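Local structure of BH2358 protein (Bacillus halodurans C-125, 2RBD) at residues Phe20-Tyr25 with Glu68-Asn73; Asn41-Glu46 with Pro101-Thr106; Ser119-Gln124 with Glu128-Met133; Asn34-Phe39 with Gln57-Glu62; Leu149-Asn152 with Gly156-Ile159. The protein is of unknown function but is a putative spore coat protein, a four-helix bundle of the ferritin clan that assembles with three other copies of itself. All coordinates share one frame; numbering follows the deposited sequence. Where two conformers were deposited one is given.

Contact 1: residues Phe20-Tyr25 with Glu68-Asn73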
# COMPACT_ATOMS: atom_id res chain seq x y z
N PHE A 20 2.65 -16.11 -5.95
CA PHE A 20 1.46 -15.34 -6.26
C PHE A 20 1.80 -13.93 -6.73
O PHE A 20 1.21 -13.43 -7.70
CB PHE A 20 0.50 -15.29 -5.07
CG PHE A 20 -0.74 -14.52 -5.34
CD1 PHE A 20 -1.75 -15.09 -6.07
CD2 PHE A 20 -0.88 -13.23 -4.91
CE1 PHE A 20 -2.91 -14.40 -6.37
CE2 PHE A 20 -2.05 -12.54 -5.20
CZ PHE A 20 -3.03 -13.11 -5.92
N SER A 21 2.75 -13.31 -6.07
CA SER A 21 3.09 -11.93 -6.40
C SER A 21 3.72 -11.79 -7.79
O SER A 21 3.41 -10.86 -8.53
CB SER A 21 4.01 -11.32 -5.34
OG SER A 21 3.27 -11.15 -4.15
N THR A 22 4.65 -12.68 -8.13
CA THR A 22 5.28 -12.63 -9.42
C THR A 22 4.30 -13.00 -10.52
O THR A 22 4.28 -12.37 -11.58
CB THR A 22 6.55 -13.50 -9.49
OG1 THR A 22 6.25 -14.87 -9.24
CG2 THR A 22 7.61 -12.98 -8.51
N TRP A 23 3.48 -14.02 -10.30
CA TRP A 23 2.42 -14.37 -11.25
C TRP A 23 1.48 -13.19 -11.48
O TRP A 23 1.12 -12.86 -12.63
CB TRP A 23 1.64 -15.57 -10.73
CG TRP A 23 0.60 -16.10 -11.64
CD1 TRP A 23 0.74 -17.13 -12.53
CD2 TRP A 23 -0.77 -15.70 -11.72
NE1 TRP A 23 -0.43 -17.36 -13.18
CE2 TRP A 23 -1.38 -16.50 -12.72
CE3 TRP A 23 -1.54 -14.74 -11.06
CZ2 TRP A 23 -2.71 -16.38 -13.06
CZ3 TRP A 23 -2.85 -14.60 -11.42
CH2 TRP A 23 -3.42 -15.41 -12.42
N THR A 24 1.06 -12.54 -10.40
CA THR A 24 0.19 -11.41 -10.51
C THR A 24 0.84 -10.21 -11.25
O THR A 24 0.21 -9.53 -12.07
CB THR A 24 -0.31 -11.02 -9.11
OG1 THR A 24 -1.13 -12.07 -8.58
CG2 THR A 24 -1.15 -9.76 -9.17
N TYR A 25 2.10 -9.94 -10.95
CA TYR A 25 2.84 -8.88 -11.61
C TYR A 25 2.93 -9.11 -13.13
O TYR A 25 2.77 -8.23 -13.97
CB TYR A 25 4.23 -8.75 -10.95
CG TYR A 25 5.03 -7.54 -11.37
CD1 TYR A 25 5.79 -7.55 -12.53
CD2 TYR A 25 5.04 -6.36 -10.59
CE1 TYR A 25 6.55 -6.46 -12.87
CE2 TYR A 25 5.79 -5.28 -10.96
CZ TYR A 25 6.53 -5.31 -12.11
OH TYR A 25 7.33 -4.25 -12.50
N GLU A 68 10.70 -16.69 -17.30
CA GLU A 68 11.78 -17.67 -17.08
C GLU A 68 11.77 -18.15 -15.64
O GLU A 68 11.95 -19.34 -15.36
CB GLU A 68 13.13 -17.09 -17.48
CG GLU A 68 14.32 -18.02 -17.14
CD GLU A 68 14.20 -19.44 -17.79
OE1 GLU A 68 13.67 -19.55 -18.94
OE2 GLU A 68 14.66 -20.44 -17.16
N LEU A 69 11.55 -17.23 -14.70
CA LEU A 69 11.45 -17.60 -13.29
C LEU A 69 10.32 -18.57 -13.05
O LEU A 69 10.51 -19.65 -12.47
CB LEU A 69 11.25 -16.34 -12.42
CG LEU A 69 11.07 -16.58 -10.91
CD1 LEU A 69 12.35 -17.12 -10.28
CD2 LEU A 69 10.58 -15.29 -10.21
N LEU A 70 9.14 -18.23 -13.53
CA LEU A 70 7.99 -19.13 -13.35
C LEU A 70 8.13 -20.46 -14.08
O LEU A 70 7.81 -21.51 -13.51
CB LEU A 70 6.68 -18.44 -13.74
CG LEU A 70 6.35 -17.24 -12.86
CD1 LEU A 70 4.96 -16.76 -13.30
CD2 LEU A 70 6.40 -17.52 -11.38
N ARG A 71 8.64 -20.41 -15.30
CA ARG A 71 8.81 -21.66 -16.07
C ARG A 71 9.81 -22.60 -15.40
O ARG A 71 9.65 -23.83 -15.46
CB ARG A 71 9.26 -21.39 -17.51
CG ARG A 71 8.15 -20.92 -18.45
CD ARG A 71 8.61 -21.04 -19.92
NE ARG A 71 9.94 -20.47 -20.04
CZ ARG A 71 10.19 -19.24 -20.49
NH1 ARG A 71 9.21 -18.47 -20.99
NH2 ARG A 71 11.44 -18.80 -20.48
N SER A 72 10.84 -22.05 -14.75
CA SER A 72 11.87 -22.85 -14.10
C SER A 72 11.40 -23.37 -12.74
O SER A 72 12.09 -24.16 -12.11
CB SER A 72 13.14 -22.04 -13.86
OG SER A 72 13.63 -21.47 -15.05
N ASN A 73 10.28 -22.90 -12.25
CA ASN A 73 9.82 -23.29 -10.93
C ASN A 73 8.45 -23.97 -10.95
O ASN A 73 7.79 -24.11 -9.94
CB ASN A 73 9.82 -22.07 -10.00
CG ASN A 73 11.20 -21.70 -9.54
OD1 ASN A 73 11.65 -22.17 -8.50
ND2 ASN A 73 11.89 -20.87 -10.31

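Contact 2: residues Asn41-Glu46 with Pro101-Thr106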
# COMPACT_ATOMS: atom_id res chain seq x y z
N ASN A 41 -2.92 3.48 -30.57
CA ASN A 41 -3.90 3.78 -31.61
C ASN A 41 -4.78 5.00 -31.32
O ASN A 41 -5.31 5.60 -32.26
CB ASN A 41 -4.75 2.56 -31.89
CG ASN A 41 -3.97 1.48 -32.66
OD1 ASN A 41 -3.19 1.82 -33.53
ND2 ASN A 41 -4.22 0.22 -32.38
N HIS A 42 -4.94 5.37 -30.06
CA HIS A 42 -5.75 6.51 -29.63
C HIS A 42 -4.95 7.79 -29.51
O HIS A 42 -5.52 8.82 -29.33
CB HIS A 42 -6.36 6.26 -28.23
CG HIS A 42 -7.49 5.30 -28.21
ND1 HIS A 42 -8.79 5.69 -28.02
CD2 HIS A 42 -7.53 3.96 -28.34
CE1 HIS A 42 -9.58 4.62 -28.02
NE2 HIS A 42 -8.84 3.55 -28.22
N THR A 43 -3.63 7.76 -29.57
CA THR A 43 -2.78 8.90 -29.25
C THR A 43 -2.46 9.74 -30.51
O THR A 43 -2.13 9.15 -31.54
CB THR A 43 -1.40 8.38 -28.68
OG1 THR A 43 -1.62 7.61 -27.47
CG2 THR A 43 -0.44 9.53 -28.39
N GLY A 44 -2.47 11.05 -30.36
CA GLY A 44 -2.01 11.94 -31.41
C GLY A 44 -0.55 12.32 -31.20
O GLY A 44 0.28 12.25 -32.14
N ASP A 45 -0.24 12.69 -29.97
CA ASP A 45 1.05 13.24 -29.64
C ASP A 45 2.19 12.26 -29.81
O ASP A 45 2.21 11.20 -29.21
CB ASP A 45 0.98 13.77 -28.22
CG ASP A 45 2.19 14.55 -27.86
OD1 ASP A 45 3.19 13.92 -27.50
OD2 ASP A 45 2.14 15.80 -27.92
N GLU A 46 3.20 12.63 -30.61
CA GLU A 46 4.27 11.68 -30.91
C GLU A 46 5.22 11.43 -29.72
O GLU A 46 5.82 10.34 -29.61
CB GLU A 46 5.03 12.14 -32.17
CG GLU A 46 4.17 12.14 -33.45
CD GLU A 46 3.44 10.82 -33.73
OE1 GLU A 46 4.08 9.75 -33.78
OE2 GLU A 46 2.20 10.85 -33.90
N PRO A 101 -4.06 13.76 -22.74
CA PRO A 101 -3.85 14.00 -21.31
C PRO A 101 -4.34 12.87 -20.41
O PRO A 101 -3.68 12.53 -19.42
CB PRO A 101 -4.66 15.25 -21.04
CG PRO A 101 -4.87 15.85 -22.37
CD PRO A 101 -4.90 14.80 -23.35
N GLU A 102 -5.48 12.29 -20.76
CA GLU A 102 -5.99 11.24 -19.92
C GLU A 102 -5.20 9.92 -20.10
O GLU A 102 -4.99 9.23 -19.11
CB GLU A 102 -7.49 11.10 -20.09
CG GLU A 102 -8.27 12.23 -19.41
CD GLU A 102 -8.21 13.56 -20.15
OE1 GLU A 102 -8.20 13.55 -21.40
OE2 GLU A 102 -8.19 14.61 -19.47
N ILE A 103 -4.67 9.64 -21.28
CA ILE A 103 -3.78 8.50 -21.51
C ILE A 103 -2.52 8.67 -20.65
O ILE A 103 -2.10 7.76 -19.96
CB ILE A 103 -3.39 8.40 -22.99
CG1 ILE A 103 -4.60 7.96 -23.83
CG2 ILE A 103 -2.25 7.36 -23.19
CD1 ILE A 103 -4.41 8.17 -25.34
N SER A 104 -1.94 9.86 -20.71
CA SER A 104 -0.73 10.13 -19.93
C SER A 104 -0.97 9.98 -18.44
O SER A 104 -0.15 9.38 -17.74
CB SER A 104 -0.19 11.53 -20.24
OG SER A 104 1.13 11.66 -19.75
N ALA A 105 -2.08 10.52 -17.95
CA ALA A 105 -2.47 10.38 -16.54
C ALA A 105 -2.57 8.94 -16.11
O ALA A 105 -2.06 8.57 -15.06
CB ALA A 105 -3.79 11.07 -16.29
N THR A 106 -3.22 8.13 -16.94
CA THR A 106 -3.36 6.72 -16.67
C THR A 106 -2.05 6.00 -16.55
O THR A 106 -1.79 5.26 -15.58
CB THR A 106 -4.21 6.07 -17.77
OG1 THR A 106 -5.49 6.70 -17.76
CG2 THR A 106 -4.36 4.57 -17.55

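Contact 3: residues Ser119-Gln124 with Glu128-Met133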
# COMPACT_ATOMS: atom_id res chain seq x y z
N SER A 119 8.18 -2.63 -4.50
CA SER A 119 8.64 -2.55 -3.11
C SER A 119 8.00 -3.58 -2.22
O SER A 119 8.63 -4.16 -1.35
CB SER A 119 8.42 -1.14 -2.56
OG SER A 119 9.25 -0.20 -3.26
N GLN A 120 6.71 -3.83 -2.44
CA GLN A 120 6.00 -4.88 -1.72
C GLN A 120 6.61 -6.29 -1.93
O GLN A 120 6.78 -7.02 -0.95
CB GLN A 120 4.52 -4.92 -2.14
CG GLN A 120 3.72 -3.69 -1.71
CD GLN A 120 2.32 -3.63 -2.28
OE1 GLN A 120 1.38 -3.09 -1.61
NE2 GLN A 120 2.15 -4.07 -3.47
N ILE A 121 6.93 -6.60 -3.18
CA ILE A 121 7.52 -7.89 -3.51
C ILE A 121 8.91 -8.02 -2.91
O ILE A 121 9.26 -9.08 -2.36
CB ILE A 121 7.49 -8.14 -5.02
CG1 ILE A 121 6.03 -8.27 -5.50
CG2 ILE A 121 8.28 -9.43 -5.35
CD1 ILE A 121 5.84 -8.40 -7.04
N ILE A 122 9.70 -6.96 -2.99
CA ILE A 122 11.05 -7.00 -2.40
C ILE A 122 10.92 -7.30 -0.93
O ILE A 122 11.62 -8.19 -0.40
CB ILE A 122 11.80 -5.67 -2.58
CG1 ILE A 122 12.08 -5.41 -4.07
CG2 ILE A 122 13.15 -5.65 -1.71
CD1 ILE A 122 12.52 -3.94 -4.39
N GLY A 123 10.04 -6.56 -0.26
CA GLY A 123 9.82 -6.74 1.18
C GLY A 123 9.39 -8.11 1.65
O GLY A 123 9.74 -8.52 2.75
N GLN A 124 8.64 -8.84 0.83
CA GLN A 124 8.13 -10.13 1.21
C GLN A 124 9.01 -11.27 0.71
O GLN A 124 8.77 -12.44 1.03
CB GLN A 124 6.70 -10.29 0.72
CG GLN A 124 6.56 -10.58 -0.74
CD GLN A 124 5.12 -11.02 -1.08
OE1 GLN A 124 4.91 -12.11 -1.62
NE2 GLN A 124 4.13 -10.17 -0.73
N GLU A 128 16.77 -14.51 -2.56
CA GLU A 128 17.51 -13.28 -2.88
C GLU A 128 17.39 -12.84 -4.35
O GLU A 128 17.41 -11.65 -4.66
CB GLU A 128 18.99 -13.43 -2.51
CG GLU A 128 19.23 -13.57 -1.03
CD GLU A 128 20.72 -13.86 -0.67
OE1 GLU A 128 21.49 -14.32 -1.55
OE2 GLU A 128 21.10 -13.62 0.50
N ASP A 129 17.29 -13.81 -5.25
CA ASP A 129 17.16 -13.50 -6.68
C ASP A 129 15.86 -12.76 -6.99
O ASP A 129 15.83 -11.94 -7.91
CB ASP A 129 17.28 -14.77 -7.54
CG ASP A 129 16.20 -15.82 -7.25
OD1 ASP A 129 15.96 -16.16 -6.07
OD2 ASP A 129 15.60 -16.33 -8.22
N VAL A 130 14.79 -13.11 -6.28
CA VAL A 130 13.47 -12.45 -6.47
C VAL A 130 13.56 -11.00 -6.00
O VAL A 130 13.17 -10.08 -6.72
CB VAL A 130 12.32 -13.23 -5.78
CG1 VAL A 130 10.96 -12.49 -5.95
CG2 VAL A 130 12.22 -14.69 -6.30
N ALA A 131 14.15 -10.78 -4.83
CA ALA A 131 14.35 -9.44 -4.32
C ALA A 131 15.17 -8.59 -5.27
O ALA A 131 14.86 -7.41 -5.53
CB ALA A 131 15.02 -9.51 -2.95
N LEU A 132 16.25 -9.17 -5.80
CA LEU A 132 17.14 -8.44 -6.68
C LEU A 132 16.47 -8.11 -7.99
O LEU A 132 16.65 -7.01 -8.51
CB LEU A 132 18.46 -9.16 -6.94
CG LEU A 132 19.49 -9.03 -5.82
CD1 LEU A 132 20.67 -9.92 -6.13
CD2 LEU A 132 19.98 -7.60 -5.61
N MSE A 133 15.69 -9.05 -8.55
CA MSE A 133 14.96 -8.77 -9.79
C MSE A 133 14.06 -7.54 -9.66
O MSE A 133 14.04 -6.63 -10.53
CB MSE A 133 14.08 -10.00 -10.14
CG MSE A 133 13.33 -9.84 -11.40
SE MSE A 133 12.28 -11.48 -11.80
CE MSE A 133 13.71 -12.80 -11.92

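Contact 4: residues Asn34-Phe39 with Gln57-Glu62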
# COMPACT_ATOMS: atom_id res chain seq x y z
N ASN A 34 -1.45 -4.82 -23.35
CA ASN A 34 -2.62 -4.81 -24.21
C ASN A 34 -3.30 -3.44 -24.22
O ASN A 34 -3.59 -2.90 -25.28
CB ASN A 34 -3.59 -5.90 -23.75
CG ASN A 34 -4.91 -5.86 -24.51
OD1 ASN A 34 -4.91 -5.92 -25.70
ND2 ASN A 34 -6.01 -5.75 -23.81
N GLY A 35 -3.51 -2.86 -23.05
CA GLY A 35 -4.13 -1.52 -22.98
C GLY A 35 -3.30 -0.43 -23.63
O GLY A 35 -3.82 0.43 -24.32
N TYR A 36 -1.99 -0.49 -23.41
CA TYR A 36 -1.11 0.50 -23.98
C TYR A 36 -1.00 0.34 -25.51
O TYR A 36 -0.87 1.32 -26.21
CB TYR A 36 0.29 0.44 -23.35
CG TYR A 36 0.38 0.90 -21.93
CD1 TYR A 36 -0.74 1.07 -21.13
CD2 TYR A 36 1.61 1.03 -21.34
CE1 TYR A 36 -0.62 1.47 -19.78
CE2 TYR A 36 1.73 1.43 -20.00
CZ TYR A 36 0.64 1.63 -19.25
OH TYR A 36 0.80 1.99 -17.92
N ARG A 37 -1.04 -0.89 -26.02
CA ARG A 37 -1.11 -1.08 -27.46
C ARG A 37 -2.39 -0.45 -28.03
O ARG A 37 -2.39 0.13 -29.13
CB ARG A 37 -1.00 -2.56 -27.76
CG ARG A 37 0.43 -3.06 -27.67
CD ARG A 37 0.46 -4.57 -27.81
NE ARG A 37 1.82 -5.04 -28.09
CZ ARG A 37 2.15 -6.32 -28.06
NH1 ARG A 37 1.31 -7.25 -27.65
NH2 ARG A 37 3.36 -6.69 -28.42
N SER A 38 -3.48 -0.51 -27.26
CA SER A 38 -4.69 0.21 -27.70
C SER A 38 -4.45 1.71 -27.62
O SER A 38 -4.70 2.43 -28.58
CB SER A 38 -5.89 -0.17 -26.86
OG SER A 38 -7.04 0.47 -27.36
N PHE A 39 -3.86 2.19 -26.51
CA PHE A 39 -3.54 3.62 -26.39
C PHE A 39 -2.67 4.16 -27.52
O PHE A 39 -2.86 5.28 -27.93
CB PHE A 39 -2.87 3.91 -25.07
CG PHE A 39 -3.78 3.88 -23.86
CD1 PHE A 39 -5.16 4.02 -23.93
CD2 PHE A 39 -3.21 3.80 -22.61
CE1 PHE A 39 -5.95 4.02 -22.77
CE2 PHE A 39 -3.97 3.80 -21.45
CZ PHE A 39 -5.34 3.89 -21.55
N GLN A 57 7.94 -1.95 -24.27
CA GLN A 57 9.18 -2.70 -24.42
C GLN A 57 9.77 -3.05 -23.04
O GLN A 57 10.27 -4.15 -22.83
CB GLN A 57 10.15 -1.87 -25.28
CG GLN A 57 11.34 -2.63 -25.80
CD GLN A 57 12.22 -1.80 -26.74
OE1 GLN A 57 11.73 -1.06 -27.61
NE2 GLN A 57 13.53 -1.93 -26.56
N ALA A 58 9.71 -2.10 -22.12
CA ALA A 58 10.20 -2.30 -20.75
C ALA A 58 9.45 -3.43 -20.05
O ALA A 58 10.06 -4.30 -19.41
CB ALA A 58 10.12 -1.00 -19.94
N MSE A 59 8.15 -3.48 -20.25
CA MSE A 59 7.34 -4.54 -19.64
C MSE A 59 7.59 -5.88 -20.28
O MSE A 59 7.62 -6.91 -19.60
CB MSE A 59 5.86 -4.18 -19.72
CG MSE A 59 5.49 -3.05 -18.75
SE MSE A 59 3.61 -2.71 -18.58
CE MSE A 59 3.27 -1.91 -20.31
N GLN A 60 7.81 -5.87 -21.59
CA GLN A 60 8.18 -7.09 -22.28
C GLN A 60 9.51 -7.62 -21.76
O GLN A 60 9.68 -8.84 -21.60
CB GLN A 60 8.24 -6.84 -23.77
CG GLN A 60 6.84 -6.75 -24.37
CD GLN A 60 6.83 -6.32 -25.81
OE1 GLN A 60 7.72 -5.60 -26.28
NE2 GLN A 60 5.80 -6.71 -26.51
N ASP A 61 10.44 -6.75 -21.45
CA ASP A 61 11.74 -7.18 -20.88
C ASP A 61 11.57 -7.77 -19.49
O ASP A 61 12.19 -8.80 -19.15
CB ASP A 61 12.75 -6.02 -20.75
CG ASP A 61 13.20 -5.47 -22.09
OD1 ASP A 61 13.02 -6.13 -23.12
OD2 ASP A 61 13.79 -4.36 -22.09
N GLU A 62 10.77 -7.10 -18.66
CA GLU A 62 10.43 -7.63 -17.35
C GLU A 62 9.79 -9.02 -17.50
O GLU A 62 10.15 -9.98 -16.79
CB GLU A 62 9.49 -6.71 -16.60
CG GLU A 62 10.12 -5.39 -16.20
CD GLU A 62 9.19 -4.55 -15.37
OE1 GLU A 62 8.00 -4.86 -15.24
OE2 GLU A 62 9.65 -3.51 -14.86

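Contact 5: residues Leu149-Asn152 with Gly156-Ile159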
# COMPACT_ATOMS: atom_id res chain seq x y z
N LEU A 149 6.68 12.37 -15.79
CA LEU A 149 6.46 13.63 -15.14
C LEU A 149 6.96 14.77 -16.02
O LEU A 149 6.27 15.78 -16.16
CB LEU A 149 7.18 13.65 -13.80
CG LEU A 149 7.06 14.92 -12.94
CD1 LEU A 149 5.57 15.21 -12.69
CD2 LEU A 149 7.86 14.75 -11.64
N LYS A 150 8.14 14.61 -16.62
CA LYS A 150 8.70 15.64 -17.53
C LYS A 150 7.75 15.91 -18.71
O LYS A 150 7.47 17.07 -19.06
CB LYS A 150 10.06 15.22 -18.03
CG LYS A 150 11.17 15.51 -17.04
CD LYS A 150 12.48 14.87 -17.44
CE LYS A 150 13.54 15.03 -16.34
NZ LYS A 150 14.81 14.39 -16.79
N LEU A 151 7.23 14.84 -19.30
CA LEU A 151 6.24 14.94 -20.38
C LEU A 151 5.03 15.73 -19.96
O LEU A 151 4.62 16.66 -20.65
CB LEU A 151 5.82 13.56 -20.86
CG LEU A 151 4.76 13.46 -21.98
CD1 LEU A 151 5.42 13.77 -23.29
CD2 LEU A 151 4.06 12.07 -22.02
N ASN A 152 4.42 15.36 -18.82
CA ASN A 152 3.23 16.01 -18.35
C ASN A 152 3.46 17.49 -18.08
O ASN A 152 2.61 18.34 -18.37
CB ASN A 152 2.70 15.29 -17.11
CG ASN A 152 2.04 13.97 -17.44
OD1 ASN A 152 1.39 13.85 -18.46
ND2 ASN A 152 2.23 12.97 -16.58
N GLY A 156 1.84 20.50 -20.51
CA GLY A 156 0.83 21.23 -19.75
C GLY A 156 -0.33 20.33 -19.34
O GLY A 156 -1.45 20.80 -19.18
N TRP A 157 -0.06 19.05 -19.20
CA TRP A 157 -1.09 18.09 -18.84
C TRP A 157 -1.19 17.88 -17.32
O TRP A 157 -2.15 17.29 -16.85
CB TRP A 157 -0.83 16.75 -19.50
CG TRP A 157 -0.94 16.78 -20.98
CD1 TRP A 157 -1.62 17.68 -21.73
CD2 TRP A 157 -0.38 15.84 -21.88
NE1 TRP A 157 -1.50 17.37 -23.05
CE2 TRP A 157 -0.74 16.25 -23.18
CE3 TRP A 157 0.46 14.73 -21.74
CZ2 TRP A 157 -0.29 15.61 -24.31
CZ3 TRP A 157 0.87 14.07 -22.87
CH2 TRP A 157 0.49 14.52 -24.16
N LEU A 158 -0.22 18.32 -16.54
CA LEU A 158 -0.21 18.04 -15.12
C LEU A 158 -1.21 18.94 -14.41
O LEU A 158 -1.20 20.14 -14.63
CB LEU A 158 1.22 18.29 -14.60
CG LEU A 158 1.57 18.01 -13.15
CD1 LEU A 158 1.29 16.56 -12.81
CD2 LEU A 158 3.06 18.33 -12.95
N ILE A 159 -2.08 18.37 -13.59
CA ILE A 159 -3.05 19.16 -12.81
C ILE A 159 -2.36 19.52 -11.50
O ILE A 159 -1.90 18.64 -10.79
CB ILE A 159 -4.29 18.32 -12.49
CG1 ILE A 159 -5.01 17.89 -13.77
CG2 ILE A 159 -5.23 19.12 -11.58
CD1 ILE A 159 -6.22 16.96 -13.50

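Contact 1: residues Phe20-Tyr25 with Glu68-Asn73
Thr22 OG1, in one of the residue's two conformers, forms a hydrogen bond to Glu18 O and a weak one to Val19 O. In that conformer Leu70 CD2 lies 3.4 Å from Thr22 OG1. The contact joins helix 16-42 to helix 46-72, two neighbours in a ferritin-like four-helix bundle. The short segments cross at a steep angle, with 132° between their N-to-C directions and axes 10.7 Å apart at closest approach. Thr22 OG1 sits between the backbone N and the carbonyl carbon (chi1 60°), which turns it back toward Glu18 O and sets the methyl on the other branch. That methyl, Thr22 CG2, meets Leu69 CD2 at 4.1 Å, the two side chains crossing at about a right angle. Leu70 instead slides past Thr22 in the opposite direction. Its second branch reaches Trp23, with Leu70 CD1 4.0 Å from Trp23 CA. No hydrogen bond links the two segments, and all four touching residues are buried. Loop residues Leu77 and Pro78 pack on Leu70 and Trp23, and Pro160 of the second subunit also packs on Trp23. Side chains also bond within each segment. Thr24 OG1 donates to Phe20 O and lies over the centre of the Phe20 ring. At the end of helix 46-72, Asn73 ND2 donates to Leu69 O at 2.8 Å, with the acceptor in the plane of the amide.

Contact 2: residues Asn41-Glu46 with Pro101-Thr106
Ile103 is the side chain that carries this contact, reaching from helix 100-124 to His42 and Thr43 at the end of helix 16-42. Its CB points toward residues 41-46. From there CG1 runs beside the backbone N, anti to the carbonyl carbon (chi1 -70°), and CD1 continues in an extended line. Ile103 CD1 does the touching. It meets Thr43 OG1 at 3.6 Å in one of the two threonine conformers, and it lies 4.0 Å from His42 CB. The other branch, CG2, turns elsewhere and packs on Phe39, one turn earlier on helix 16-42; Leu48 and Ile52 of helix 46-72 also touch this isoleucine. The contact itself is small and has no hydrogen bond across it. The polar neighbours are held from outside: Thr43 OG1 is bonded to Phe39 O, while the His42 ring leads away from Ile103, its ND1 paired with Phe98 N and its NE2 with Ala96 O of the second subunit. These partners are consistent with a neutral ring that carries its proton on NE2. The Asp100 carboxylate accepts from the backbone of the turn, OD1 from Gly44 N and OD2 from Asp45 N, and Asp45 OD1 in turn caps Leu48 N. This is the connection between the first two helices of a four-helix bundle, with Asp45 as N-cap of the second and Ile103 of the third packed against the end of the first.

Contact 3: residues Ser119-Gln124 with Glu128-Met133
A helical hairpin closes here, where a short link joins helix 100-124 to helix 128-155. These are the third and fourth long helices of the bundle. Ile121 and Ile122 face Val130 and Ala131 across the hairpin. The backbones come very near, with Ile122 CA 4.5 Å from Ala131 CA. Ala131 has only a methyl group at this point. Ile122 holds CG1 beside its backbone N (chi1 -65°), which lays that branch against the opposite backbone: Ile122 CG1 is 3.7 Å from Ala131 O. Its second branch is more distant, with Ile122 CG2 4.5 Å from Ala131 CB. On the inner side Ile121 CG2 meets Val130 CG1 at 4.1 Å. In both residues this is the branch that lies anti to the backbone N, and the side chains cross at about a right angle. Phe134, one turn further along helix 128-155, touches both isoleucines, and Leu14 lies against Val130. Near the turn, Ser125 OG bonds to Ile121 O. The assembly meets the hairpin as well: Leu115 of the fourth subunit packs on Ile122, and Ser119 OG bonds to Ser119 OG of that subunit. No hydrogen bond or salt bridge crosses between the two segments. The contact between them is van der Waals in kind, aliphatic groups against each other and, at Ala131 O, against the backbone. It should therefore have little directional preference.

Contact 4: residues Asn34-Phe39 with Gln57-Glu62
Tyr36 and Met59 start alike, each with CG beside the backbone N and anti to the carbonyl carbon; chi1 of Tyr36 is -70°. Met59, built as selenomethionine, then runs extended to SE and bends at its last torsion (chi3 -71°). The bend brings its terminal methyl to the tyrosine ring. Met59 CE lies 3.5 Å from Tyr36 CD2 and 3.7 Å from Tyr36 CE2. Met59 SE is 5.4 Å from the centroid of the Tyr36 ring, an oblique Met-aromatic contact, and the two side chains cross at about a right angle. The backbones stay well apart, with Tyr36 CA 10.8 Å from Met59 CA, so contact is made by the long side chains. Met59 lies midway along helix 46-72 and Tyr36 in the C-terminal part of helix 16-42; these helices are the first antiparallel pair of the ferritin-like four-helix bundle. Tyr36 points its hydroxyl across the core, where OH bonds to Asp110 on helix 100-124, and Ile52, Ala55 and Ile56 also touch its side chain. A bound tetraethylene glycol, probably from the crystallisation liquor, lies about 4 Å from the Met59 side chain and bonds to Glu62 OE2. Nearer the surface Arg37 reaches out in an extended chain toward Gln60. Arg37 NH2 is 3.1 Å from Gln60 NE2, but both are donors, so this pair is not a hydrogen bond. The guanidinium and amide planes stand 80° apart. Arg37 NE has a long, weak ion pair with Asp83 OD1.

Contact 5: residues Leu149-Asn152 with Gly156-Ile159
Asn152 and Trp157 make the tight part of this contact, at the C-terminal end of helix 128-155. The helix closes in a Schellman motif, with Gly156 at positive phi (77°) where the chain leaves helical geometry. Trp157 N, coming back over the last turn, donates to Asn152 O at 2.9 Å in the carbonyl plane. The Asn152 side chain meets the same residue: OD1 lies in the plane of the indole at its edge, 3.5 Å from Trp157 CE3. The amide and ring planes are 58° apart. Asn152 CG sits beside its own backbone N (chi1 -74°), and OD1 also bonds to Ser104 OG on helix 100-124, while ND2 bonds to Ser108 OG. Next along the ring edge, Leu151 CD2 touches Trp157 CZ3 at 3.9 Å. The indole is thus set against the bundle end, where Pro101, Ser104 and Leu48 also pack on it. The other side is looser. Gly156 is exposed and offers only backbone. Leu158 leans back over the helix at the margin; its CD2 meets Leu149 CD1 at 4.0 Å, while its CB lies 4.2 Å from Asn152 CB. Ile126 of the fourth subunit packs on both leucines. The backbone grip weakens in the same direction: Leu158 N reaches Asn152 O at 3.4 Å, a weak hydrogen bond.

How the contacts relate
The five contacts trace one elongated four-helix bundle from end to end. Contacts 1 and 3 sit at one end, with centres 12 Å apart, and touch through Ser21, Tyr25 and Leu69. Contacts 2 and 5 sit at the other end, their centres also 12 Å apart, and touch where helix 100-124 meets the end of helix 128-155. The centres of contacts 1 and 5 are 34 Å apart. Contact 4 lies between; it shares helices 16-42 and 46-72 with contact 1 and reaches contact 2 through Phe39. Along the chain, contact 4 falls within the span of contact 1, and contacts 1 and 2 alternate. Contacts 3 and 5 follow. Both bundle ends also serve the packing of the four-chain assembly.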